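Local coordinates for concanavalin A-like lectin protein kinase family protein (Theobroma cacao, PDB 6CTH) that probably transfers phosphate from ATP to hydroxyl groups of target proteins, as the kinase domain of a plant lectin-type protein kinase, here in complex with an inhibitor, at residues S101-K105 with E209-R215; V230-W234 with L267-P272. One frame throughout, in Å; residues are numbered along the deposited sequence.

Both contacts lie in the protein kinase domain; helix 196-212 supplies one side of contact 1 and packs against contact 2 through Leu208. At contact 1, 101-105 meets the C-terminal end of that helix and the turn after it; at contact 2, helix 229-238, the next in the chain, packs on the end of helix 256-269. Their centres lie about 16 Å apart. They touch through Arg214 of 209-215 and Trp232 of 230-234, a cation-pi pair with Arg214 NE 4.1 Å from Trp232 CH2. In contact 1 the Arg215 side chain is about 11 Å from the bound inhibitor and about 13 Å from the magnesium ion held by Asp141 and Asp159. Contact 2 is buried, its centre about 17 Å from the centre of the chain.

Contact 1 (S101-K105 with E209-R215); sequences SHIFK and EIASGRR
The Phe104 ring is sandwiched. Arg215 CB sits over the centre of one face in a CH-pi contact, 4.0 Å from the ring centroid, while Ile103 CD1 of its own segment lies over the rim of the other. The edge is taken up by Glu209, whose CD is 3.6 Å from Phe104 CZ, and by the Gly213-Arg214 backbone. The Glu209 carboxylate is turned 74° from the ring; its OE2 is held by Tyr183 OH and Ser216 N. The Arg215 chain leaves CB with CG anti to the backbone N and then bends at chi3 (-60°), which folds the guanidinium back toward the phenyl ring. One guanidinium face thereby meets Phe104 CD2, 3.5 Å from Arg215 CZ, but the planes stand 49° apart, so the groups do not stack flat.

A water bridges the two backbones, donating to Ile103 O and to Gly213 O, both at 2.7 Å. The water thus satisfies two carbonyls, Ile103 O and Gly213 O, that lie 3.7 Å apart. Gly213 leaves helix 196-212 with positive phi, and Ser212 OG accepts from Arg214 N, an ST turn. Thr144 touches Ile103, Phe104 and Glu209 from the loop that follows Asp141. Helices 99-103 and 196-212 correspond to helices D and F of the protein kinase C-lobe, joined here beside the catalytic loop.

Contact 2 (V230-W234 with L267-P272); sequences VPWVW and LWCAHP
Leu267, in the last turn of helix 256-269, lies across Trp234: its CB stands over one face of the indole, 4.2 Å from the centroid of the six-membered ring and 11° off the ring normal, a CH-pi contact. Its CG is anti to the carbonyl carbon (chi1 -62°), and from there CD2 wedges between Val233 CG1 at 3.7 Å and Trp234 CE3 at 3.8 Å. Leu208 of helix 196-212 packs on both Val233 and Leu267, so three helices share this apolar layer. The Leu267 carbonyl also bears on the indole, its O lying 3.5 Å from Trp234 CZ3.

Ala270, the first residue to leave the helix, meets Val230 through its CB, 4.2 Å from Val230 CG1, and brings its carbonyl oxygen near the indole edge. His271 follows with a T-shaped pair: Trp234 CH2 points at the middle of the imidazole face, the ring centroids are 5.2 Å apart and the planes stand at 83°. The backbone O of His271 accepts from Arg277 NE. Pro272 finishes the row, its CD lying 4.0 Å from Trp234 CZ3. At the other end of the indole, Trp234 NE1 is hydrogen-bonded to Pro297 O, which ties the tail of the chain to this buried ring. Helices 229-238 and 256-269 correspond to G and H of the helical kinase C-lobe, packed together here alongside helix F, 196-212.

Contact 1 (S101-K105 with E209-R215)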
ATOM      1  N   SER A 101      -6.464  -3.594  -8.176  1.00 38.34           N
ATOM      2  CA  SER A 101      -7.249  -4.362  -9.148  1.00 40.25           C
ATOM      3  C   SER A 101      -8.718  -4.262  -8.871  1.00 41.07           C
ATOM      4  O   SER A 101      -9.515  -4.285  -9.805  1.00 43.09           O
ATOM      5  CB  SER A 101      -6.843  -5.808  -9.174  1.00 42.66           C
ATOM      6  OG  SER A 101      -5.528  -5.884  -9.664  1.00 45.89           O
ATOM      7  N   HIS A 102      -9.098  -4.035  -7.622  1.00 39.68           N
ATOM      8  CA  HIS A 102     -10.523  -3.868  -7.254  1.00 40.30           C
ATOM      9  C   HIS A 102     -10.972  -2.446  -7.297  1.00 40.85           C
ATOM     10  O   HIS A 102     -11.954  -2.115  -7.975  1.00 43.56           O
ATOM     11  CB  HIS A 102     -10.787  -4.437  -5.883  1.00 40.78           C
ATOM     12  CG  HIS A 102     -10.546  -5.902  -5.813  1.00 40.57           C
ATOM     13  ND1 HIS A 102     -11.576  -6.812  -5.804  1.00 40.87           N
ATOM     14  CD2 HIS A 102      -9.410  -6.615  -5.684  1.00 41.41           C
ATOM     15  CE1 HIS A 102     -11.083  -8.025  -5.669  1.00 40.86           C
ATOM     16  NE2 HIS A 102      -9.770  -7.939  -5.615  1.00 42.28           N
ATOM     17  N   ILE A 103     -10.215  -1.569  -6.675  1.00 40.18           N
ATOM     18  CA  ILE A 103     -10.675  -0.186  -6.597  1.00 41.43           C
ATOM     19  C   ILE A 103     -10.540   0.608  -7.885  1.00 40.69           C
ATOM     20  O   ILE A 103     -11.365   1.496  -8.125  1.00 42.55           O
ATOM     21  CB  ILE A 103     -10.058   0.586  -5.431  1.00 42.52           C
ATOM     22  CG1 ILE A 103      -8.537   0.706  -5.540  1.00 42.25           C
ATOM     23  CG2 ILE A 103     -10.511  -0.017  -4.112  1.00 42.92           C
ATOM     24  CD1 ILE A 103      -8.062   1.844  -4.654  1.00 44.62           C
ATOM     25  N   PHE A 104      -9.504   0.356  -8.677  1.00 40.46           N
ATOM     26  CA  PHE A 104      -9.344   1.097  -9.958  1.00 41.30           C
ATOM     27  C   PHE A 104      -9.768   0.292 -11.187  1.00 43.35           C
ATOM     28  O   PHE A 104     -10.372   0.870 -12.115  1.00 43.41           O
ATOM     29  CB  PHE A 104      -7.912   1.605 -10.163  1.00 39.97           C
ATOM     30  CG  PHE A 104      -7.351   2.366  -8.986  1.00 38.73           C
ATOM     31  CD1 PHE A 104      -8.083   3.384  -8.375  1.00 38.85           C
ATOM     32  CD2 PHE A 104      -6.067   2.111  -8.531  1.00 38.41           C
ATOM     33  CE1 PHE A 104      -7.553   4.067  -7.314  1.00 37.66           C
ATOM     34  CE2 PHE A 104      -5.530   2.835  -7.455  1.00 37.16           C
ATOM     35  CZ  PHE A 104      -6.278   3.792  -6.872  1.00 36.64           C
ATOM     36  N   LYS A 105      -9.424  -0.992 -11.218  1.00 44.33           N
ATOM     37  CA  LYS A 105      -9.659  -1.855 -12.393  1.00 48.67           C
ATOM     38  C   LYS A 105     -10.928  -2.700 -12.404  1.00 49.38           C
ATOM     39  O   LYS A 105     -11.066  -3.556 -13.279  1.00 53.97           O
ATOM     40  CB  LYS A 105      -8.465  -2.776 -12.620  1.00 49.76           C
ATOM     41  CG  LYS A 105      -7.168  -2.039 -12.869  1.00 51.78           C
ATOM     42  CD  LYS A 105      -6.012  -3.021 -12.888  1.00 54.69           C
ATOM     43  CE  LYS A 105      -4.751  -2.399 -13.479  1.00 56.46           C
ATOM     44  NZ  LYS A 105      -3.661  -3.424 -13.422  1.00 58.50           N
ATOM     45  N   GLU A 209      -7.869   7.541  -2.278  1.00 32.96           N
ATOM     46  CA  GLU A 209      -8.079   6.651  -3.427  1.00 33.20           C
ATOM     47  C   GLU A 209      -9.170   5.656  -3.115  1.00 34.09           C
ATOM     48  O   GLU A 209      -9.987   5.336  -3.958  1.00 33.86           O
ATOM     49  CB  GLU A 209      -6.816   5.894  -3.840  1.00 32.61           C
ATOM     50  CG  GLU A 209      -5.698   6.779  -4.344  1.00 33.17           C
ATOM     51  CD  GLU A 209      -4.448   6.073  -4.729  1.00 34.55           C
ATOM     52  OE1 GLU A 209      -4.069   5.112  -3.983  1.00 34.62           O
ATOM     53  OE2 GLU A 209      -3.821   6.443  -5.783  1.00 34.35           O
ATOM     54  N   ILE A 210      -9.141   5.078  -1.896  1.00 33.54           N
ATOM     55  CA  ILE A 210     -10.146   4.112  -1.509  1.00 34.37           C
ATOM     56  C   ILE A 210     -11.577   4.722  -1.412  1.00 35.85           C
ATOM     57  O   ILE A 210     -12.554   4.135  -1.882  1.00 37.69           O
ATOM     58  CB  ILE A 210      -9.699   3.446  -0.188  1.00 33.43           C
ATOM     59  CG1 ILE A 210      -8.486   2.569  -0.429  1.00 32.92           C
ATOM     60  CG2 ILE A 210     -10.794   2.627   0.466  1.00 34.57           C
ATOM     61  CD1 ILE A 210      -7.859   2.021   0.856  1.00 33.06           C
ATOM     62  N   ALA A 211     -11.692   5.896  -0.825  1.00 36.51           N
ATOM     63  CA  ALA A 211     -12.970   6.624  -0.745  1.00 37.24           C
ATOM     64  C   ALA A 211     -13.556   6.936  -2.139  1.00 38.15           C
ATOM     65  O   ALA A 211     -14.770   6.833  -2.346  1.00 38.45           O
ATOM     66  CB  ALA A 211     -12.765   7.929  -0.003  1.00 37.19           C
ATOM     67  N   SER A 212     -12.674   7.305  -3.049  1.00 37.68           N
ATOM     68  CA  SER A 212     -13.079   7.939  -4.324  1.00 38.22           C
ATOM     69  C   SER A 212     -13.070   6.985  -5.520  1.00 38.71           C
ATOM     70  O   SER A 212     -13.688   7.275  -6.575  1.00 38.31           O
ATOM     71  CB  SER A 212     -12.163   9.148  -4.581  1.00 37.75           C
ATOM     72  OG  SER A 212     -10.854   8.739  -4.997  1.00 36.49           O
ATOM     73  N   GLY A 213     -12.359   5.862  -5.404  1.00 37.24           N
ATOM     74  CA  GLY A 213     -12.102   4.988  -6.528  1.00 38.41           C
ATOM     75  C   GLY A 213     -11.296   5.614  -7.644  1.00 38.00           C
ATOM     76  O   GLY A 213     -11.405   5.178  -8.787  1.00 40.45           O
ATOM     77  N   ARG A 214     -10.496   6.637  -7.335  1.00 38.60           N
ATOM     78  CA  ARG A 214      -9.714   7.384  -8.315  1.00 39.73           C
ATOM     79  C   ARG A 214      -8.248   7.301  -7.938  1.00 39.39           C
ATOM     80  O   ARG A 214      -7.909   7.462  -6.749  1.00 36.73           O
ATOM     81  CB  ARG A 214     -10.103   8.856  -8.314  1.00 41.88           C
ATOM     82  CG  ARG A 214     -11.512   9.084  -8.833  1.00 44.57           C
ATOM     83  CD  ARG A 214     -11.915  10.536  -8.702  1.00 46.94           C
ATOM     84  NE  ARG A 214     -13.339  10.750  -8.990  1.00 49.64           N
ATOM     85  CZ  ARG A 214     -13.880  10.874 -10.210  1.00 51.36           C
ATOM     86  NH1 ARG A 214     -13.138  10.779 -11.312  1.00 51.07           N
ATOM     87  NH2 ARG A 214     -15.205  11.078 -10.317  1.00 52.27           N
ATOM     88  N   ARG A 215      -7.403   7.034  -8.948  1.00 38.56           N
ATOM     89  CA  ARG A 215      -5.987   6.975  -8.744  1.00 38.95           C
ATOM     90  C   ARG A 215      -5.395   8.375  -8.523  1.00 38.74           C
ATOM     91  O   ARG A 215      -5.787   9.361  -9.204  1.00 38.45           O
ATOM     92  CB  ARG A 215      -5.331   6.268  -9.949  1.00 41.40           C
ATOM     93  CG  ARG A 215      -3.895   5.854  -9.697  1.00 44.31           C
ATOM     94  CD  ARG A 215      -3.258   5.230 -10.931  1.00 46.14           C
ATOM     95  NE  ARG A 215      -3.924   4.035 -11.412  1.00 48.48           N
ATOM     96  CZ  ARG A 215      -3.686   2.788 -11.012  1.00 49.40           C
ATOM     97  NH1 ARG A 215      -2.827   2.526 -10.037  1.00 50.28           N
ATOM     98  NH2 ARG A 215      -4.330   1.774 -11.603  1.00 50.83           N
TER
HETATM   99  O   HOH W   1     -12.781   3.097  -9.824  1.00 45.13           O

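Contact 2 (V230-W234 with L267-P272)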
ATOM      1  N   VAL A 230      -5.485  14.702  -4.627  1.00 37.52           N
ATOM      2  CA  VAL A 230      -5.513  15.359  -3.348  1.00 37.79           C
ATOM      3  C   VAL A 230      -6.041  16.818  -3.459  1.00 38.43           C
ATOM      4  O   VAL A 230      -6.878  17.209  -2.656  1.00 37.81           O
ATOM      5  CB  VAL A 230      -4.139  15.273  -2.628  1.00 38.44           C
ATOM      6  CG1 VAL A 230      -4.036  16.168  -1.420  1.00 38.72           C
ATOM      7  CG2 VAL A 230      -3.850  13.810  -2.216  1.00 37.39           C
ATOM      8  N   PRO A 231      -5.557  17.591  -4.432  1.00 38.97           N
ATOM      9  CA  PRO A 231      -6.101  18.983  -4.541  1.00 40.65           C
ATOM     10  C   PRO A 231      -7.591  19.019  -4.815  1.00 40.97           C
ATOM     11  O   PRO A 231      -8.274  19.878  -4.264  1.00 43.23           O
ATOM     12  CB  PRO A 231      -5.349  19.586  -5.720  1.00 40.92           C
ATOM     13  CG  PRO A 231      -4.127  18.783  -5.875  1.00 40.79           C
ATOM     14  CD  PRO A 231      -4.418  17.401  -5.331  1.00 39.50           C
ATOM     15  N   TRP A 232      -8.102  18.098  -5.622  1.00 40.48           N
ATOM     16  CA  TRP A 232      -9.537  18.044  -5.888  1.00 41.51           C
ATOM     17  C   TRP A 232     -10.323  17.658  -4.658  1.00 40.74           C
ATOM     18  O   TRP A 232     -11.356  18.224  -4.389  1.00 40.09           O
ATOM     19  CB  TRP A 232      -9.827  17.072  -7.035  1.00 43.24           C
ATOM     20  CG  TRP A 232     -11.255  16.834  -7.310  1.00 46.26           C
ATOM     21  CD1 TRP A 232     -12.089  17.615  -8.075  1.00 48.71           C
ATOM     22  CD2 TRP A 232     -12.039  15.716  -6.880  1.00 47.42           C
ATOM     23  NE1 TRP A 232     -13.349  17.044  -8.137  1.00 49.36           N
ATOM     24  CE2 TRP A 232     -13.341  15.880  -7.419  1.00 49.80           C
ATOM     25  CE3 TRP A 232     -11.772  14.590  -6.109  1.00 48.91           C
ATOM     26  CZ2 TRP A 232     -14.370  14.953  -7.198  1.00 50.79           C
ATOM     27  CZ3 TRP A 232     -12.808  13.664  -5.879  1.00 49.85           C
ATOM     28  CH2 TRP A 232     -14.091  13.863  -6.427  1.00 50.38           C
ATOM     29  N   VAL A 233      -9.818  16.688  -3.863  1.00 39.09           N
ATOM     30  CA  VAL A 233     -10.485  16.356  -2.600  1.00 38.56           C
ATOM     31  C   VAL A 233     -10.460  17.550  -1.650  1.00 39.52           C
ATOM     32  O   VAL A 233     -11.490  17.884  -1.019  1.00 39.98           O
ATOM     33  CB  VAL A 233      -9.916  15.059  -1.933  1.00 37.53           C
ATOM     34  CG1 VAL A 233     -10.614  14.789  -0.610  1.00 37.04           C
ATOM     35  CG2 VAL A 233     -10.122  13.866  -2.846  1.00 37.61           C
ATOM     36  N   TRP A 234      -9.328  18.249  -1.570  1.00 39.63           N
ATOM     37  CA  TRP A 234      -9.230  19.367  -0.643  1.00 40.90           C
ATOM     38  C   TRP A 234     -10.214  20.496  -1.079  1.00 42.60           C
ATOM     39  O   TRP A 234     -10.937  21.049  -0.240  1.00 41.88           O
ATOM     40  CB  TRP A 234      -7.776  19.867  -0.508  1.00 40.66           C
ATOM     41  CG  TRP A 234      -7.508  20.369   0.835  1.00 41.48           C
ATOM     42  CD1 TRP A 234      -8.235  21.328   1.514  1.00 42.70           C
ATOM     43  CD2 TRP A 234      -6.443  19.993   1.712  1.00 41.15           C
ATOM     44  NE1 TRP A 234      -7.710  21.510   2.774  1.00 43.44           N
ATOM     45  CE2 TRP A 234      -6.617  20.710   2.923  1.00 42.38           C
ATOM     46  CE3 TRP A 234      -5.376  19.117   1.613  1.00 41.51           C
ATOM     47  CZ2 TRP A 234      -5.734  20.586   4.026  1.00 41.88           C
ATOM     48  CZ3 TRP A 234      -4.514  18.961   2.748  1.00 40.76           C
ATOM     49  CH2 TRP A 234      -4.703  19.700   3.913  1.00 41.29           C
ATOM     50  N   LEU A 267      -7.036  13.889   4.175  1.00 35.17           N
ATOM     51  CA  LEU A 267      -6.428  15.211   3.941  1.00 35.07           C
ATOM     52  C   LEU A 267      -5.427  15.579   5.026  1.00 34.83           C
ATOM     53  O   LEU A 267      -4.390  16.145   4.762  1.00 35.21           O
ATOM     54  CB  LEU A 267      -7.554  16.275   3.817  1.00 35.81           C
ATOM     55  CG  LEU A 267      -8.541  16.093   2.660  1.00 36.58           C
ATOM     56  CD1 LEU A 267      -9.670  17.089   2.821  1.00 38.45           C
ATOM     57  CD2 LEU A 267      -7.799  16.258   1.345  1.00 36.48           C
ATOM     58  N   TRP A 268      -5.777  15.319   6.278  1.00 35.29           N
ATOM     59  CA  TRP A 268      -4.888  15.556   7.424  1.00 35.62           C
ATOM     60  C   TRP A 268      -3.554  14.861   7.245  1.00 34.61           C
ATOM     61  O   TRP A 268      -2.501  15.440   7.487  1.00 34.47           O
ATOM     62  CB  TRP A 268      -5.605  15.053   8.664  1.00 35.69           C
ATOM     63  CG  TRP A 268      -5.089  15.369  10.011  1.00 36.63           C
ATOM     64  CD1 TRP A 268      -4.337  16.449  10.396  1.00 37.68           C
ATOM     65  CD2 TRP A 268      -5.402  14.648  11.217  1.00 37.60           C
ATOM     66  NE1 TRP A 268      -4.130  16.413  11.773  1.00 37.81           N
ATOM     67  CE2 TRP A 268      -4.783  15.331  12.294  1.00 37.74           C
ATOM     68  CE3 TRP A 268      -6.137  13.488  11.488  1.00 37.58           C
ATOM     69  CZ2 TRP A 268      -4.868  14.890  13.630  1.00 38.31           C
ATOM     70  CZ3 TRP A 268      -6.214  13.041  12.837  1.00 38.61           C
ATOM     71  CH2 TRP A 268      -5.615  13.779  13.878  1.00 38.42           C
ATOM     72  N   CYS A 269      -3.628  13.608   6.807  1.00 34.25           N
ATOM     73  CA  CYS A 269      -2.470  12.762   6.562  1.00 33.56           C
ATOM     74  C   CYS A 269      -1.694  13.297   5.377  1.00 33.81           C
ATOM     75  O   CYS A 269      -0.485  13.311   5.401  1.00 32.56           O
ATOM     76  CB  CYS A 269      -2.893  11.309   6.315  1.00 32.76           C
ATOM     77  SG  CYS A 269      -3.421  10.501   7.847  1.00 33.24           S
ATOM     78  N   ALA A 270      -2.417  13.808   4.377  1.00 33.96           N
ATOM     79  CA  ALA A 270      -1.793  14.338   3.183  1.00 35.13           C
ATOM     80  C   ALA A 270      -1.455  15.816   3.252  1.00 35.05           C
ATOM     81  O   ALA A 270      -1.247  16.466   2.206  1.00 34.97           O
ATOM     82  CB  ALA A 270      -2.656  14.016   1.965  1.00 35.99           C
ATOM     83  N   HIS A 271      -1.328  16.362   4.451  1.00 35.76           N
ATOM     84  CA  HIS A 271      -1.008  17.774   4.582  1.00 36.85           C
ATOM     85  C   HIS A 271       0.343  18.081   3.953  1.00 36.27           C
ATOM     86  O   HIS A 271       1.305  17.369   4.206  1.00 34.60           O
ATOM     87  CB  HIS A 271      -0.922  18.116   6.068  1.00 39.02           C
ATOM     88  CG  HIS A 271      -1.644  19.367   6.447  1.00 41.08           C
ATOM     89  ND1 HIS A 271      -1.257  20.612   6.006  1.00 42.43           N
ATOM     90  CD2 HIS A 271      -2.727  19.564   7.233  1.00 44.31           C
ATOM     91  CE1 HIS A 271      -2.075  21.523   6.499  1.00 42.72           C
ATOM     92  NE2 HIS A 271      -2.976  20.913   7.246  1.00 44.48           N
ATOM     93  N   PRO A 272       0.438  19.148   3.154  1.00 35.81           N
ATOM     94  CA  PRO A 272       1.733  19.490   2.585  1.00 35.94           C
ATOM     95  C   PRO A 272       2.836  19.695   3.610  1.00 36.23           C
ATOM     96  O   PRO A 272       3.980  19.304   3.360  1.00 36.67           O
ATOM     97  CB  PRO A 272       1.452  20.802   1.797  1.00 37.13           C
ATOM     98  CG  PRO A 272       0.013  20.667   1.449  1.00 37.22           C
ATOM     99  CD  PRO A 272      -0.638  20.016   2.627  1.00 37.04           C
TER